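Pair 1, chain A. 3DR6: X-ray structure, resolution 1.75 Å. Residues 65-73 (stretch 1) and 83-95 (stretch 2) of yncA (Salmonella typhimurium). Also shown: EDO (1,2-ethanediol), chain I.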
# COMPACT_ATOMS: atom_id res chain seq x y z
N VAL A 65 1.92 -30.45 2.11
CA VAL A 65 1.42 -29.08 1.93
C VAL A 65 1.67 -28.67 0.47
O VAL A 65 2.81 -28.60 0.02
CB VAL A 65 2.08 -28.08 2.93
CG1 VAL A 65 1.69 -26.61 2.60
CG2 VAL A 65 1.66 -28.42 4.37
N THR A 66 0.60 -28.42 -0.27
CA THR A 66 0.65 -28.11 -1.71
C THR A 66 0.49 -26.62 -2.03
O THR A 66 0.66 -26.18 -3.19
CB THR A 66 -0.45 -28.89 -2.46
OG1 THR A 66 -1.70 -28.62 -1.82
CG2 THR A 66 -0.19 -30.41 -2.42
N GLY A 67 0.15 -25.84 -1.00
CA GLY A 67 -0.08 -24.40 -1.17
C GLY A 67 -0.42 -23.76 0.16
O GLY A 67 -0.72 -24.44 1.14
N TYR A 68 -0.39 -22.43 0.19
CA TYR A 68 -0.83 -21.72 1.37
C TYR A 68 -1.42 -20.36 1.00
O TYR A 68 -1.19 -19.83 -0.10
CB TYR A 68 0.31 -21.58 2.40
CG TYR A 68 1.32 -20.47 2.15
CD1 TYR A 68 2.46 -20.69 1.36
CD2 TYR A 68 1.16 -19.21 2.73
CE1 TYR A 68 3.39 -19.69 1.14
CE2 TYR A 68 2.09 -18.19 2.52
CZ TYR A 68 3.20 -18.44 1.72
OH TYR A 68 4.13 -17.44 1.52
N ALA A 69 -2.19 -19.81 1.94
CA ALA A 69 -2.87 -18.53 1.72
C ALA A 69 -2.97 -17.77 3.04
O ALA A 69 -3.11 -18.37 4.12
CB ALA A 69 -4.24 -18.74 1.12
N SER A 70 -2.90 -16.45 2.95
CA SER A 70 -3.10 -15.60 4.12
C SER A 70 -3.59 -14.24 3.64
O SER A 70 -3.63 -13.98 2.44
CB SER A 70 -1.78 -15.44 4.90
OG SER A 70 -2.02 -14.84 6.17
N PHE A 71 -3.99 -13.38 4.58
CA PHE A 71 -4.11 -11.96 4.25
C PHE A 71 -3.53 -11.12 5.37
O PHE A 71 -3.42 -11.58 6.54
CB PHE A 71 -5.55 -11.55 3.88
CG PHE A 71 -6.56 -11.72 4.99
CD1 PHE A 71 -6.55 -10.88 6.11
CD2 PHE A 71 -7.57 -12.69 4.87
CE1 PHE A 71 -7.51 -11.01 7.13
CE2 PHE A 71 -8.56 -12.83 5.89
CZ PHE A 71 -8.52 -11.99 7.02
N GLY A 72 -3.17 -9.90 5.00
CA GLY A 72 -2.76 -8.89 5.95
C GLY A 72 -3.37 -7.55 5.62
O GLY A 72 -4.09 -7.40 4.63
N ASP A 73 -3.09 -6.56 6.46
CA ASP A 73 -3.58 -5.22 6.20
C ASP A 73 -3.00 -4.72 4.89
O ASP A 73 -1.83 -4.95 4.59
CB ASP A 73 -3.20 -4.28 7.34
CG ASP A 73 -3.83 -4.70 8.65
OD1 ASP A 73 -4.97 -5.20 8.65
OD2 ASP A 73 -3.16 -4.54 9.70
N THR A 83 -9.81 -3.16 4.98
CA THR A 83 -9.32 -3.60 3.68
C THR A 83 -8.06 -4.45 3.86
O THR A 83 -7.05 -4.00 4.46
CB THR A 83 -9.03 -2.40 2.75
OG1 THR A 83 -10.23 -1.62 2.60
CG2 THR A 83 -8.56 -2.87 1.35
N VAL A 84 -8.14 -5.68 3.38
CA VAL A 84 -7.01 -6.61 3.49
C VAL A 84 -6.51 -6.99 2.10
O VAL A 84 -7.26 -6.92 1.11
CB VAL A 84 -7.35 -7.88 4.32
CG1 VAL A 84 -7.48 -7.53 5.84
CG2 VAL A 84 -8.61 -8.61 3.75
N GLU A 85 -5.24 -7.38 2.03
CA GLU A 85 -4.65 -7.85 0.80
C GLU A 85 -4.19 -9.30 0.99
O GLU A 85 -3.48 -9.61 1.97
CB GLU A 85 -3.46 -6.97 0.40
CG GLU A 85 -2.77 -7.50 -0.83
CD GLU A 85 -1.63 -6.63 -1.29
OE1 GLU A 85 -1.41 -5.56 -0.66
OE2 GLU A 85 -0.96 -7.04 -2.28
N HIS A 86 -4.55 -10.16 0.03
CA HIS A 86 -4.32 -11.61 0.17
C HIS A 86 -2.98 -12.00 -0.41
O HIS A 86 -2.43 -11.29 -1.23
CB HIS A 86 -5.47 -12.45 -0.45
CG HIS A 86 -5.43 -12.57 -1.95
ND1 HIS A 86 -4.44 -13.24 -2.62
CD2 HIS A 86 -6.31 -12.15 -2.90
CE1 HIS A 86 -4.68 -13.19 -3.93
NE2 HIS A 86 -5.82 -12.56 -4.11
N SER A 87 -2.47 -13.14 0.03
CA SER A 87 -1.36 -13.77 -0.64
C SER A 87 -1.70 -15.25 -0.71
O SER A 87 -2.04 -15.88 0.30
CB SER A 87 -0.03 -13.46 0.08
OG SER A 87 0.03 -14.07 1.38
N VAL A 88 -1.72 -15.77 -1.94
CA VAL A 88 -2.00 -17.18 -2.19
C VAL A 88 -0.87 -17.73 -3.06
O VAL A 88 -0.64 -17.23 -4.18
CB VAL A 88 -3.36 -17.35 -2.92
CG1 VAL A 88 -3.59 -18.79 -3.30
CG2 VAL A 88 -4.51 -16.85 -2.06
N TYR A 89 -0.15 -18.72 -2.54
CA TYR A 89 0.97 -19.29 -3.29
C TYR A 89 0.83 -20.80 -3.35
O TYR A 89 0.66 -21.47 -2.33
CB TYR A 89 2.32 -18.89 -2.65
CG TYR A 89 2.51 -17.38 -2.55
CD1 TYR A 89 2.52 -16.58 -3.69
CD2 TYR A 89 2.68 -16.76 -1.30
CE1 TYR A 89 2.68 -15.17 -3.60
CE2 TYR A 89 2.85 -15.37 -1.21
CZ TYR A 89 2.85 -14.60 -2.36
OH TYR A 89 3.00 -13.23 -2.29
N VAL A 90 0.88 -21.33 -4.56
CA VAL A 90 0.81 -22.76 -4.79
C VAL A 90 2.23 -23.31 -5.08
O VAL A 90 3.04 -22.68 -5.77
CB VAL A 90 -0.21 -23.08 -5.91
CG1 VAL A 90 -0.22 -24.55 -6.27
CG2 VAL A 90 -1.63 -22.60 -5.47
N HIS A 91 2.52 -24.48 -4.53
CA HIS A 91 3.82 -25.12 -4.69
C HIS A 91 3.98 -25.45 -6.18
O HIS A 91 3.01 -25.89 -6.82
CB HIS A 91 3.83 -26.39 -3.85
CG HIS A 91 5.14 -27.10 -3.84
ND1 HIS A 91 5.66 -27.73 -4.95
CD2 HIS A 91 6.04 -27.28 -2.84
CE1 HIS A 91 6.82 -28.27 -4.64
NE2 HIS A 91 7.08 -28.03 -3.36
N PRO A 92 5.19 -25.26 -6.76
CA PRO A 92 5.27 -25.46 -8.21
C PRO A 92 5.00 -26.88 -8.71
O PRO A 92 4.79 -27.07 -9.92
CB PRO A 92 6.71 -25.00 -8.56
CG PRO A 92 7.46 -25.26 -7.31
CD PRO A 92 6.50 -24.88 -6.20
N ALA A 93 5.02 -27.86 -7.82
CA ALA A 93 4.71 -29.25 -8.20
C ALA A 93 3.21 -29.51 -8.23
O ALA A 93 2.78 -30.63 -8.55
CB ALA A 93 5.39 -30.22 -7.23
N HIS A 94 2.43 -28.48 -7.91
CA HIS A 94 0.99 -28.63 -7.66
C HIS A 94 0.06 -27.64 -8.33
O HIS A 94 -1.07 -27.47 -7.88
CB HIS A 94 0.74 -28.66 -6.15
CG HIS A 94 1.43 -29.80 -5.49
ND1 HIS A 94 0.94 -31.09 -5.55
CD2 HIS A 94 2.62 -29.88 -4.84
CE1 HIS A 94 1.78 -31.90 -4.92
NE2 HIS A 94 2.80 -31.19 -4.49
N GLN A 95 0.49 -26.96 -9.39
CA GLN A 95 -0.54 -26.11 -10.01
C GLN A 95 -1.17 -26.71 -11.29
O GLN A 95 -0.86 -27.86 -11.65
CB GLN A 95 -0.37 -24.57 -9.77
CG GLN A 95 -1.15 -23.44 -10.57
CD GLN A 95 -2.66 -23.18 -10.28
OE1 GLN A 95 -3.39 -23.00 -11.26
NE2 GLN A 95 -3.11 -23.07 -9.01
C1 EDO I . 2.93 -24.33 -12.72
O1 EDO I . 2.51 -22.99 -12.50
C2 EDO I . 3.74 -24.70 -11.51
O2 EDO I . 5.04 -25.13 -11.94
O HOH W 1 2.76 -14.37 2.34
O HOH W 2 -7.42 -4.64 7.50

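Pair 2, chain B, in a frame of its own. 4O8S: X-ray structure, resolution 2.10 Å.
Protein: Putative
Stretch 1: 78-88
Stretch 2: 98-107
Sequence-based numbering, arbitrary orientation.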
# COMPACT_ATOMS: atom_id res chain seq x y z
N ASP B 78 -11.54 7.48 -17.07
CA ASP B 78 -12.58 6.56 -16.67
C ASP B 78 -12.84 5.67 -17.87
O ASP B 78 -13.54 6.06 -18.82
CB ASP B 78 -13.84 7.33 -16.24
CG ASP B 78 -15.05 6.42 -16.05
OD1 ASP B 78 -14.86 5.22 -15.73
OD2 ASP B 78 -16.20 6.90 -16.21
N THR B 79 -12.24 4.48 -17.85
CA THR B 79 -12.36 3.50 -18.93
C THR B 79 -12.81 2.17 -18.37
O THR B 79 -13.12 2.05 -17.18
CB THR B 79 -11.02 3.25 -19.61
OG1 THR B 79 -10.12 2.68 -18.67
CG2 THR B 79 -10.43 4.55 -20.17
N ASP B 80 -12.83 1.15 -19.23
CA ASP B 80 -13.25 -0.18 -18.83
C ASP B 80 -12.31 -0.78 -17.80
O ASP B 80 -12.71 -1.64 -17.01
CB ASP B 80 -13.26 -1.13 -20.04
CG ASP B 80 -14.55 -1.04 -20.83
OD1 ASP B 80 -15.54 -0.51 -20.27
OD2 ASP B 80 -14.57 -1.50 -22.00
N SER B 81 -11.06 -0.36 -17.83
CA SER B 81 -10.03 -1.02 -17.05
C SER B 81 -9.44 -0.13 -15.94
O SER B 81 -8.87 -0.64 -14.97
CB SER B 81 -8.91 -1.51 -17.97
OG SER B 81 -8.16 -0.41 -18.45
N VAL B 82 -9.58 1.19 -16.08
CA VAL B 82 -8.98 2.08 -15.09
C VAL B 82 -9.80 3.34 -14.79
O VAL B 82 -10.44 3.92 -15.68
CB VAL B 82 -7.52 2.45 -15.49
CG1 VAL B 82 -7.48 3.09 -16.84
CG2 VAL B 82 -6.88 3.36 -14.46
N GLY B 83 -9.78 3.74 -13.52
CA GLY B 83 -10.37 4.99 -13.07
C GLY B 83 -9.27 5.82 -12.42
O GLY B 83 -8.48 5.30 -11.63
N ARG B 84 -9.18 7.09 -12.79
CA ARG B 84 -8.16 7.96 -12.23
C ARG B 84 -8.72 9.35 -12.02
O ARG B 84 -9.13 10.04 -12.98
CB ARG B 84 -6.92 8.00 -13.13
CG ARG B 84 -5.79 8.86 -12.59
CD ARG B 84 -4.49 8.59 -13.34
NE ARG B 84 -4.11 7.17 -13.30
CZ ARG B 84 -3.90 6.41 -14.37
NH1 ARG B 84 -4.04 6.94 -15.58
NH2 ARG B 84 -3.55 5.13 -14.24
N TYR B 85 -8.75 9.76 -10.75
CA TYR B 85 -9.38 11.01 -10.38
C TYR B 85 -8.44 11.87 -9.54
O TYR B 85 -7.64 11.34 -8.76
CB TYR B 85 -10.66 10.75 -9.59
CG TYR B 85 -11.65 9.80 -10.23
CD1 TYR B 85 -11.44 8.42 -10.20
CD2 TYR B 85 -12.81 10.28 -10.84
CE1 TYR B 85 -12.34 7.55 -10.78
CE2 TYR B 85 -13.73 9.39 -11.42
CZ TYR B 85 -13.47 8.03 -11.38
OH TYR B 85 -14.36 7.14 -11.95
N MSE B 86 -8.54 13.19 -9.71
CA MSE B 86 -7.82 14.14 -8.88
C MSE B 86 -8.85 14.89 -8.05
O MSE B 86 -9.61 15.72 -8.56
CB MSE B 86 -7.01 15.10 -9.75
CG MSE B 86 -6.11 14.34 -10.73
SE MSE B 86 -4.79 13.31 -9.69
CE MSE B 86 -4.40 11.78 -10.87
N VAL B 87 -8.91 14.56 -6.76
CA VAL B 87 -9.83 15.22 -5.86
C VAL B 87 -9.16 16.46 -5.28
O VAL B 87 -8.19 16.35 -4.54
CB VAL B 87 -10.26 14.30 -4.72
CG1 VAL B 87 -11.12 15.07 -3.72
CG2 VAL B 87 -11.03 13.11 -5.28
N ARG B 88 -9.68 17.63 -5.63
CA ARG B 88 -9.06 18.87 -5.18
C ARG B 88 -9.89 19.52 -4.08
O ARG B 88 -11.11 19.64 -4.18
CB ARG B 88 -8.83 19.82 -6.37
CG ARG B 88 -8.23 19.11 -7.57
CD ARG B 88 -7.71 20.07 -8.61
NE ARG B 88 -7.42 19.39 -9.87
CZ ARG B 88 -6.27 18.76 -10.14
NH1 ARG B 88 -5.30 18.71 -9.22
NH2 ARG B 88 -6.09 18.17 -11.32
N GLN B 98 -5.25 21.45 -2.10
CA GLN B 98 -4.49 20.21 -2.01
C GLN B 98 -5.09 19.22 -2.98
O GLN B 98 -6.23 19.39 -3.43
CB GLN B 98 -4.59 19.63 -0.59
CG GLN B 98 -4.15 20.58 0.53
CD GLN B 98 -2.78 21.18 0.28
OE1 GLN B 98 -2.63 22.40 0.23
NE2 GLN B 98 -1.77 20.33 0.12
N THR B 99 -4.33 18.19 -3.30
CA THR B 99 -4.80 17.16 -4.21
C THR B 99 -4.76 15.77 -3.56
O THR B 99 -3.74 15.38 -2.98
CB THR B 99 -3.96 17.13 -5.51
OG1 THR B 99 -4.09 18.40 -6.19
CG2 THR B 99 -4.43 16.00 -6.44
N LEU B 100 -5.88 15.05 -3.65
CA LEU B 100 -5.92 13.63 -3.33
C LEU B 100 -6.08 12.83 -4.62
O LEU B 100 -7.07 12.98 -5.34
CB LEU B 100 -7.09 13.30 -2.39
CG LEU B 100 -7.35 11.80 -2.16
CD1 LEU B 100 -6.11 11.15 -1.59
CD2 LEU B 100 -8.52 11.59 -1.22
N LYS B 101 -5.09 12.00 -4.93
CA LYS B 101 -5.17 11.13 -6.10
C LYS B 101 -5.93 9.85 -5.75
O LYS B 101 -5.62 9.18 -4.76
CB LYS B 101 -3.78 10.80 -6.65
CG LYS B 101 -3.85 9.77 -7.81
CD LYS B 101 -2.60 9.78 -8.70
CE LYS B 101 -1.36 9.23 -8.00
NZ LYS B 101 -0.21 9.10 -8.95
N LEU B 102 -6.92 9.51 -6.57
CA LEU B 102 -7.72 8.31 -6.34
C LEU B 102 -7.72 7.49 -7.62
O LEU B 102 -8.15 7.96 -8.67
CB LEU B 102 -9.15 8.68 -5.94
CG LEU B 102 -10.06 7.64 -5.29
CD1 LEU B 102 -11.21 8.34 -4.61
CD2 LEU B 102 -10.60 6.64 -6.32
N GLU B 103 -7.21 6.27 -7.53
CA GLU B 103 -7.15 5.38 -8.68
C GLU B 103 -7.90 4.08 -8.46
O GLU B 103 -7.90 3.51 -7.36
CB GLU B 103 -5.71 5.07 -9.03
CG GLU B 103 -4.94 6.24 -9.61
CD GLU B 103 -3.85 5.76 -10.56
OE1 GLU B 103 -4.05 4.69 -11.21
OE2 GLU B 103 -2.79 6.43 -10.64
N ILE B 104 -8.52 3.59 -9.53
CA ILE B 104 -9.22 2.32 -9.47
C ILE B 104 -8.79 1.44 -10.63
O ILE B 104 -8.66 1.92 -11.78
CB ILE B 104 -10.75 2.52 -9.55
CG1 ILE B 104 -11.18 3.72 -8.71
CG2 ILE B 104 -11.49 1.24 -9.13
CD1 ILE B 104 -12.67 4.04 -8.82
N SER B 105 -8.58 0.16 -10.35
CA SER B 105 -8.39 -0.84 -11.39
C SER B 105 -9.60 -1.79 -11.40
O SER B 105 -9.98 -2.31 -10.35
CB SER B 105 -7.10 -1.63 -11.16
OG SER B 105 -7.09 -2.80 -11.98
N TYR B 106 -10.21 -2.00 -12.58
CA TYR B 106 -11.37 -2.90 -12.73
C TYR B 106 -10.93 -4.30 -13.21
O TYR B 106 -9.88 -4.42 -13.84
CB TYR B 106 -12.43 -2.27 -13.65
CG TYR B 106 -12.89 -0.91 -13.15
CD1 TYR B 106 -13.82 -0.81 -12.12
CD2 TYR B 106 -12.38 0.27 -13.69
CE1 TYR B 106 -14.23 0.41 -11.63
CE2 TYR B 106 -12.79 1.51 -13.20
CZ TYR B 106 -13.71 1.57 -12.17
OH TYR B 106 -14.15 2.78 -11.66
N ARG B 107 -11.69 -5.35 -12.89
CA ARG B 107 -11.32 -6.76 -13.17
C ARG B 107 -9.89 -7.18 -12.74
O ARG B 107 -9.31 -8.15 -13.25
CB ARG B 107 -11.57 -7.15 -14.64
CG ARG B 107 -11.83 -8.64 -14.88
CD ARG B 107 -13.22 -9.07 -14.42
NE ARG B 107 -13.22 -9.78 -13.15
CZ ARG B 107 -14.32 -10.22 -12.54
NH1 ARG B 107 -15.51 -10.01 -13.09
NH2 ARG B 107 -14.24 -10.87 -11.38
O HOH W 3 -13.62 4.88 -13.10
O HOH W 4 -6.33 -2.21 -14.82

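What backbone arrangement do the two pairs share? Each is a pair of neighbouring antiparallel strands, and 14 central residues superpose with an RMSD of 0.5 Å. Hydrogen bonds run both ways between alternate residues. In pair 1, Tyr A68 N donates to Tyr A89 O and Tyr A89 N to Tyr A68 O, both at 2.9 Å; at the matching position of pair 2, Gly B83 N reaches Ile B104 O at 2.8 Å and Ile B104 N reaches Gly B83 O at 2.7 Å. The ladder repeats at Ser A70 with Ser A87, matched by Tyr B85 with Leu B102. It even keeps the bond from His A91 N to Thr A66 O (2.9 Å), whose counterpart joins Tyr B106 N to Ser B81 O (3.1 Å).

How is the space beside the matched Tyr A68 and Gly B83 filled? In pair 1 both strands supply a ring: the edge of Tyr A89 is directed toward the face of Tyr A68, with centroids 5.6 Å apart. In pair 2 the glycine contributes no side chain, and the ring of Tyr B106 comes close to its backbone, with Tyr B106 CE2 3.8 Å from Gly B83 N. Tyr B85, matched to the small Ser A70, also lies on this face, where its CE1 is 4.0 Å from Ile B104 CD1. A CB on Gly B83 would be crowded by that same Tyr B85 CE1.

What happens on the face that carries Ala A69 and Arg B84? The alpha carbons of these two residues fall 0.2 Å apart, yet their chemistry differs. Ala A69 CB packs on Val A88 CG2 at 3.7 Å, a small apolar contact. Arg B84 instead forms a salt bridge with Glu B103, the match of Val A88: its NE lies 3.1 Å from Glu B103 OE2, while its NH2 donates to Glu B103 OE1 at 3.1 Å. Farther along, Val A84 CG2 sits over the Phe A71 ring, 4.1 Å from its centroid; at the matched positions, selenomethionine Met B86 brings its SE within 4.2 Å of Thr B99 CG2.

Where does water join the contacts? In pair 1, water 1 lies 2.9 Å from Ser A87 OG and makes a weak hydrogen bond to Tyr A68 OH at 3.5 Å. In pair 2, water 3 links the hydroxyls of Tyr B85 and Tyr B106, lying 2.6 Å from each OH, and donates to Asp B78 OD1 at 2.9 Å.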